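Local coordinates for protein peptidase S15/CocE/NonD (Thaumarchaeota archaeon SCGC AB-539-E09, PDB 4PF1) that probably acts as a serine aminopeptidase of the S15 family, built on an alpha/beta hydrolase fold, that removes residues from the N-terminus of peptides, at residues Q342-V355 and I372-W385. Numbering follows the deposited sequence.
Sequences QFEGDTGGWFRRNV and IPRVLSYETGANAW. With GOL (glycerol), chain H.
Q342 O comes within 3.6 Å of N383 OD1 at the edge of an alpha/beta hydrolase sheet, where helix 347-365 covers the closing hairpin of strands 375-379 and 384-388. A glycerol, probably from the crystallisation liquor, bridges the two residues: its O2 makes a long bond (3.3 Å) to Q342 O and takes a short, straight one from N383 ND2 (2.7 Å). F343 turns its ring edge to N383 OD1, which lies in the ring plane, while its CB packs against Y378 OH. The backbone N of E344 donates to that hydroxyl (3.2 Å, 169°). The same hydroxyl gives its proton to N383 OD1 (2.9 Å), on an in-plane lone pair, so the phenol ties the loop before the helix to the hairpin turn; OD1 takes a second bond from glycerol O1. E344 CG rests 3.8 Å from N383 CB, and its OE2 continues to the backbone N of D346 in the second subunit. D346 N-caps the helix, receiving G349 N on OD1 from above the carboxylate plane. T347 lays its methyl CG2 3.7 Å from Y378 CE2; its hydroxyl turns instead to A335 and W326. One turn on, W350 has CG anti to its backbone N (chi1 178°), which carries the indole from the helix to the hairpin. Its six-membered ring stacks face to face on the five-membered ring of W385, the planes 25° apart, with CE3 and CZ3 over NE1 and CE2. W385 is thereby sandwiched, with Y378 CD2 over its other face, just as W350 lies between W385 and N354 CB. V355 finishes the contact by splitting its branches between two partners: CG1 packs on I372 CG2, and CG2 meets L376 CD2 tip to tip at 3.7 Å.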
loop_
_atom_site.group_PDB
_atom_site.type_symbol
_atom_site.label_atom_id
_atom_site.label_comp_id
_atom_site.label_asym_id
_atom_site.label_seq_id
_atom_site.Cartn_x
_atom_site.Cartn_y
_atom_site.Cartn_z
ATOM N N GLN A 342 12.298 6.720 12.471
ATOM C CA GLN A 342 12.897 7.434 11.343
ATOM C C GLN A 342 14.204 8.095 11.765
ATOM O O GLN A 342 14.243 8.826 12.758
ATOM C CB GLN A 342 11.918 8.462 10.765
ATOM C CG GLN A 342 10.730 7.815 10.060
ATOM C CD GLN A 342 9.686 8.821 9.661
ATOM O OE1 GLN A 342 9.049 9.462 10.502
ATOM N NE2 GLN A 342 9.456 8.947 8.365
ATOM N N PHE A 343 15.286 7.798 11.030
ATOM C CA PHE A 343 16.622 8.310 11.332
ATOM C C PHE A 343 16.977 9.473 10.396
ATOM O O PHE A 343 16.290 9.687 9.393
ATOM C CB PHE A 343 17.666 7.169 11.256
ATOM C CG PHE A 343 17.250 5.906 11.991
ATOM C CD1 PHE A 343 16.865 5.952 13.331
ATOM C CD2 PHE A 343 17.227 4.677 11.340
ATOM C CE1 PHE A 343 16.455 4.793 13.999
ATOM C CE2 PHE A 343 16.816 3.519 12.010
ATOM C CZ PHE A 343 16.443 3.583 13.337
ATOM N N GLU A 344 18.002 10.262 10.757
ATOM C CA GLU A 344 18.382 11.436 9.974
ATOM C C GLU A 344 19.194 11.039 8.734
ATOM O O GLU A 344 20.428 11.004 8.771
ATOM C CB GLU A 344 19.132 12.462 10.840
ATOM C CG GLU A 344 18.207 13.331 11.676
ATOM C CD GLU A 344 17.400 14.344 10.884
ATOM O OE1 GLU A 344 17.964 15.401 10.522
ATOM O OE2 GLU A 344 16.204 14.080 10.625
ATOM N N GLY A 345 18.475 10.731 7.657
ATOM C CA GLY A 345 19.053 10.335 6.378
ATOM C C GLY A 345 19.457 8.878 6.327
ATOM O O GLY A 345 19.210 8.125 7.277
ATOM N N ASP A 346 20.083 8.469 5.213
ATOM C CA ASP A 346 20.568 7.103 5.039
ATOM C C ASP A 346 21.861 6.918 5.847
ATOM O O ASP A 346 22.958 7.157 5.335
ATOM C CB ASP A 346 20.768 6.773 3.536
ATOM C CG ASP A 346 21.334 5.390 3.249
ATOM O OD1 ASP A 346 21.392 4.564 4.185
ATOM O OD2 ASP A 346 21.736 5.144 2.096
ATOM N N THR A 347 21.712 6.488 7.116
ATOM C CA THR A 347 22.820 6.272 8.058
ATOM C C THR A 347 23.770 5.153 7.582
ATOM O O THR A 347 24.964 5.203 7.876
ATOM C CB THR A 347 22.274 5.962 9.462
ATOM O OG1 THR A 347 21.519 4.753 9.414
ATOM C CG2 THR A 347 21.420 7.091 10.023
ATOM N N GLY A 348 23.218 4.157 6.880
ATOM C CA GLY A 348 23.970 3.033 6.330
ATOM C C GLY A 348 24.905 3.487 5.231
ATOM O O GLY A 348 26.123 3.296 5.326
ATOM N N GLY A 349 24.332 4.151 4.226
ATOM C CA GLY A 349 25.074 4.742 3.114
ATOM C C GLY A 349 26.049 5.820 3.562
ATOM O O GLY A 349 27.142 5.935 2.998
ATOM N N TRP A 350 25.670 6.606 4.608
ATOM C CA TRP A 350 26.533 7.656 5.170
ATOM C C TRP A 350 27.792 7.040 5.779
ATOM O O TRP A 350 28.880 7.580 5.597
ATOM C CB TRP A 350 25.792 8.500 6.231
ATOM C CG TRP A 350 26.660 9.550 6.870
ATOM C CD1 TRP A 350 26.895 10.810 6.407
ATOM C CD2 TRP A 350 27.473 9.397 8.047
ATOM N NE1 TRP A 350 27.804 11.453 7.219
ATOM C CE2 TRP A 350 28.177 10.606 8.232
ATOM C CE3 TRP A 350 27.677 8.348 8.965
ATOM C CZ2 TRP A 350 29.058 10.805 9.304
ATOM C CZ3 TRP A 350 28.563 8.540 10.015
ATOM C CH2 TRP A 350 29.235 9.758 10.181
ATOM N N PHE A 351 27.636 5.933 6.533
ATOM C CA PHE A 351 28.761 5.254 7.171
ATOM C C PHE A 351 29.739 4.691 6.130
ATOM O O PHE A 351 30.948 4.862 6.284
ATOM C CB PHE A 351 28.283 4.129 8.124
ATOM C CG PHE A 351 29.350 3.087 8.394
ATOM C CD1 PHE A 351 30.450 3.385 9.194
ATOM C CD2 PHE A 351 29.308 1.846 7.767
ATOM C CE1 PHE A 351 31.470 2.453 9.383
ATOM C CE2 PHE A 351 30.330 0.915 7.959
ATOM C CZ PHE A 351 31.402 1.225 8.766
ATOM N N ARG A 352 29.226 3.981 5.112
ATOM C CA ARG A 352 30.079 3.348 4.101
ATOM C C ARG A 352 30.856 4.369 3.270
ATOM O O ARG A 352 32.053 4.180 3.058
ATOM C CB ARG A 352 29.271 2.410 3.193
ATOM C CG ARG A 352 28.882 1.110 3.897
ATOM C CD ARG A 352 28.330 0.038 2.955
ATOM N NE ARG A 352 27.252 0.529 2.088
ATOM C CZ ARG A 352 25.989 0.692 2.473
ATOM N NH1 ARG A 352 25.631 0.436 3.726
ATOM N NH2 ARG A 352 25.082 1.133 1.615
ATOM N N ARG A 353 30.200 5.458 2.837
ATOM C CA ARG A 353 30.851 6.483 2.014
ATOM C C ARG A 353 31.838 7.352 2.813
ATOM O O ARG A 353 32.924 7.640 2.315
ATOM C CB ARG A 353 29.812 7.396 1.338
ATOM C CG ARG A 353 28.917 6.705 0.302
ATOM C CD ARG A 353 28.035 7.690 -0.459
ATOM N NE ARG A 353 27.368 8.643 0.432
ATOM C CZ ARG A 353 26.152 8.471 0.939
ATOM N NH1 ARG A 353 25.440 7.395 0.623
ATOM N NH2 ARG A 353 25.631 9.379 1.753
ATOM N N ASN A 354 31.449 7.800 4.025
ATOM C CA ASN A 354 32.243 8.762 4.796
ATOM C C ASN A 354 33.216 8.150 5.811
ATOM O O ASN A 354 34.119 8.857 6.256
ATOM C CB ASN A 354 31.325 9.750 5.511
ATOM C CG ASN A 354 30.574 10.643 4.564
ATOM O OD1 ASN A 354 31.098 11.647 4.078
ATOM N ND2 ASN A 354 29.341 10.276 4.253
ATOM N N VAL A 355 33.024 6.879 6.213
ATOM C CA VAL A 355 33.889 6.257 7.223
ATOM C C VAL A 355 34.590 5.002 6.664
ATOM O O VAL A 355 35.817 4.931 6.721
ATOM C CB VAL A 355 33.118 5.932 8.542
ATOM C CG1 VAL A 355 34.055 5.356 9.606
ATOM C CG2 VAL A 355 32.383 7.161 9.079
ATOM N N ILE A 372 39.218 8.823 12.243
ATOM C CA ILE A 372 38.083 8.017 12.693
ATOM C C ILE A 372 38.194 7.883 14.212
ATOM O O ILE A 372 39.276 7.553 14.708
ATOM C CB ILE A 372 38.037 6.622 11.976
ATOM C CG1 ILE A 372 37.987 6.776 10.436
ATOM C CG2 ILE A 372 36.859 5.754 12.483
ATOM C CD1 ILE A 372 38.495 5.563 9.663
ATOM N N PRO A 373 37.117 8.162 14.985
ATOM C CA PRO A 373 37.226 8.032 16.445
ATOM C C PRO A 373 37.340 6.571 16.888
ATOM O O PRO A 373 37.103 5.656 16.088
ATOM C CB PRO A 373 35.924 8.662 16.949
ATOM C CG PRO A 373 34.951 8.443 15.844
ATOM C CD PRO A 373 35.758 8.583 14.578
ATOM N N ARG A 374 37.705 6.354 18.161
ATOM C CA ARG A 374 37.775 5.022 18.757
ATOM C C ARG A 374 36.393 4.377 18.681
ATOM O O ARG A 374 36.270 3.219 18.282
ATOM C CB ARG A 374 38.252 5.124 20.220
ATOM C CG ARG A 374 38.598 3.784 20.876
ATOM C CD ARG A 374 40.067 3.397 20.728
ATOM N NE ARG A 374 40.984 4.518 20.968
ATOM C CZ ARG A 374 41.451 4.866 22.164
ATOM N NH1 ARG A 374 42.278 5.896 22.286
ATOM N NH2 ARG A 374 41.085 4.194 23.251
ATOM N N VAL A 375 35.349 5.160 19.025
ATOM C CA VAL A 375 33.958 4.721 18.999
ATOM C C VAL A 375 33.103 5.761 18.252
ATOM O O VAL A 375 33.165 6.958 18.545
ATOM C CB VAL A 375 33.407 4.424 20.429
ATOM C CG1 VAL A 375 31.908 4.123 20.402
ATOM C CG2 VAL A 375 34.167 3.271 21.084
ATOM N N LEU A 376 32.337 5.290 17.267
ATOM C CA LEU A 376 31.406 6.100 16.498
ATOM C C LEU A 376 30.016 5.559 16.795
ATOM O O LEU A 376 29.688 4.447 16.386
ATOM C CB LEU A 376 31.760 6.048 14.995
ATOM C CG LEU A 376 30.976 6.973 14.051
ATOM C CD1 LEU A 376 31.151 8.447 14.426
ATOM C CD2 LEU A 376 31.406 6.756 12.618
ATOM N N SER A 377 29.262 6.277 17.638
ATOM C CA SER A 377 27.963 5.811 18.110
ATOM C C SER A 377 26.826 6.722 17.671
ATOM O O SER A 377 26.897 7.942 17.842
ATOM C CB SER A 377 27.974 5.686 19.632
ATOM O OG SER A 377 26.685 5.422 20.160
ATOM N N TYR A 378 25.768 6.119 17.117
ATOM C CA TYR A 378 24.566 6.850 16.737
ATOM C C TYR A 378 23.593 6.784 17.887
ATOM O O TYR A 378 23.249 5.692 18.352
ATOM C CB TYR A 378 23.943 6.277 15.459
ATOM C CG TYR A 378 22.774 7.081 14.922
ATOM C CD1 TYR A 378 21.495 6.932 15.455
ATOM C CD2 TYR A 378 22.932 7.934 13.833
ATOM C CE1 TYR A 378 20.408 7.637 14.937
ATOM C CE2 TYR A 378 21.853 8.647 13.310
ATOM C CZ TYR A 378 20.591 8.488 13.860
ATOM O OH TYR A 378 19.520 9.158 13.325
ATOM N N GLU A 379 23.159 7.949 18.360
ATOM C CA GLU A 379 22.228 8.056 19.472
ATOM C C GLU A 379 20.808 8.184 18.948
ATOM O O GLU A 379 20.494 9.155 18.255
ATOM C CB GLU A 379 22.600 9.259 20.356
ATOM C CG GLU A 379 21.816 9.349 21.656
ATOM C CD GLU A 379 22.144 10.554 22.519
ATOM O OE1 GLU A 379 22.793 11.500 22.015
ATOM O OE2 GLU A 379 21.743 10.555 23.703
ATOM N N THR A 380 19.945 7.201 19.275
ATOM C CA THR A 380 18.535 7.225 18.877
ATOM C C THR A 380 17.796 8.240 19.765
ATOM O O THR A 380 18.302 8.615 20.824
ATOM C CB THR A 380 17.917 5.809 18.891
ATOM O OG1 THR A 380 18.234 5.143 20.115
ATOM C CG2 THR A 380 18.372 4.964 17.705
ATOM N N GLY A 381 16.667 8.744 19.283
ATOM C CA GLY A 381 15.923 9.799 19.962
ATOM C C GLY A 381 16.453 11.163 19.564
ATOM O O GLY A 381 15.722 11.975 18.991
ATOM N N ALA A 382 17.757 11.406 19.832
ATOM C CA ALA A 382 18.457 12.640 19.465
ATOM C C ALA A 382 18.835 12.637 17.972
ATOM O O ALA A 382 18.967 13.709 17.375
ATOM C CB ALA A 382 19.706 12.803 20.318
ATOM N N ASN A 383 19.016 11.422 17.380
ATOM C CA ASN A 383 19.365 11.191 15.964
ATOM C C ASN A 383 20.681 11.900 15.570
ATOM O O ASN A 383 20.709 12.704 14.634
ATOM C CB ASN A 383 18.208 11.596 15.034
ATOM C CG ASN A 383 17.001 10.709 15.166
ATOM O OD1 ASN A 383 17.043 9.508 14.874
ATOM N ND2 ASN A 383 15.896 11.279 15.616
ATOM N N ALA A 384 21.770 11.583 16.287
ATOM C CA ALA A 384 23.073 12.193 16.039
ATOM C C ALA A 384 24.212 11.207 16.236
ATOM O O ALA A 384 24.158 10.362 17.135
ATOM C CB ALA A 384 23.269 13.396 16.952
ATOM N N TRP A 385 25.248 11.323 15.385
ATOM C CA TRP A 385 26.470 10.525 15.463
ATOM C C TRP A 385 27.426 11.197 16.434
ATOM O O TRP A 385 27.586 12.420 16.390
ATOM C CB TRP A 385 27.129 10.387 14.079
ATOM C CG TRP A 385 26.481 9.386 13.167
ATOM C CD1 TRP A 385 25.691 9.653 12.088
ATOM C CD2 TRP A 385 26.663 7.963 13.190
ATOM N NE1 TRP A 385 25.334 8.481 11.459
ATOM C CE2 TRP A 385 25.914 7.427 12.117
ATOM C CE3 TRP A 385 27.345 7.079 14.045
ATOM C CZ2 TRP A 385 25.840 6.052 11.869
ATOM C CZ3 TRP A 385 27.281 5.717 13.791
ATOM C CH2 TRP A 385 26.535 5.217 12.716
HETATM C C1 GOL H . 14.229 7.698 17.192
HETATM O O1 GOL H . 15.377 7.663 16.353
HETATM C C2 GOL H . 13.132 8.556 16.602
HETATM O O2 GOL H . 13.699 9.647 15.871
HETATM C C3 GOL H . 12.242 7.742 15.695
HETATM O O3 GOL H . 11.219 8.545 15.118
#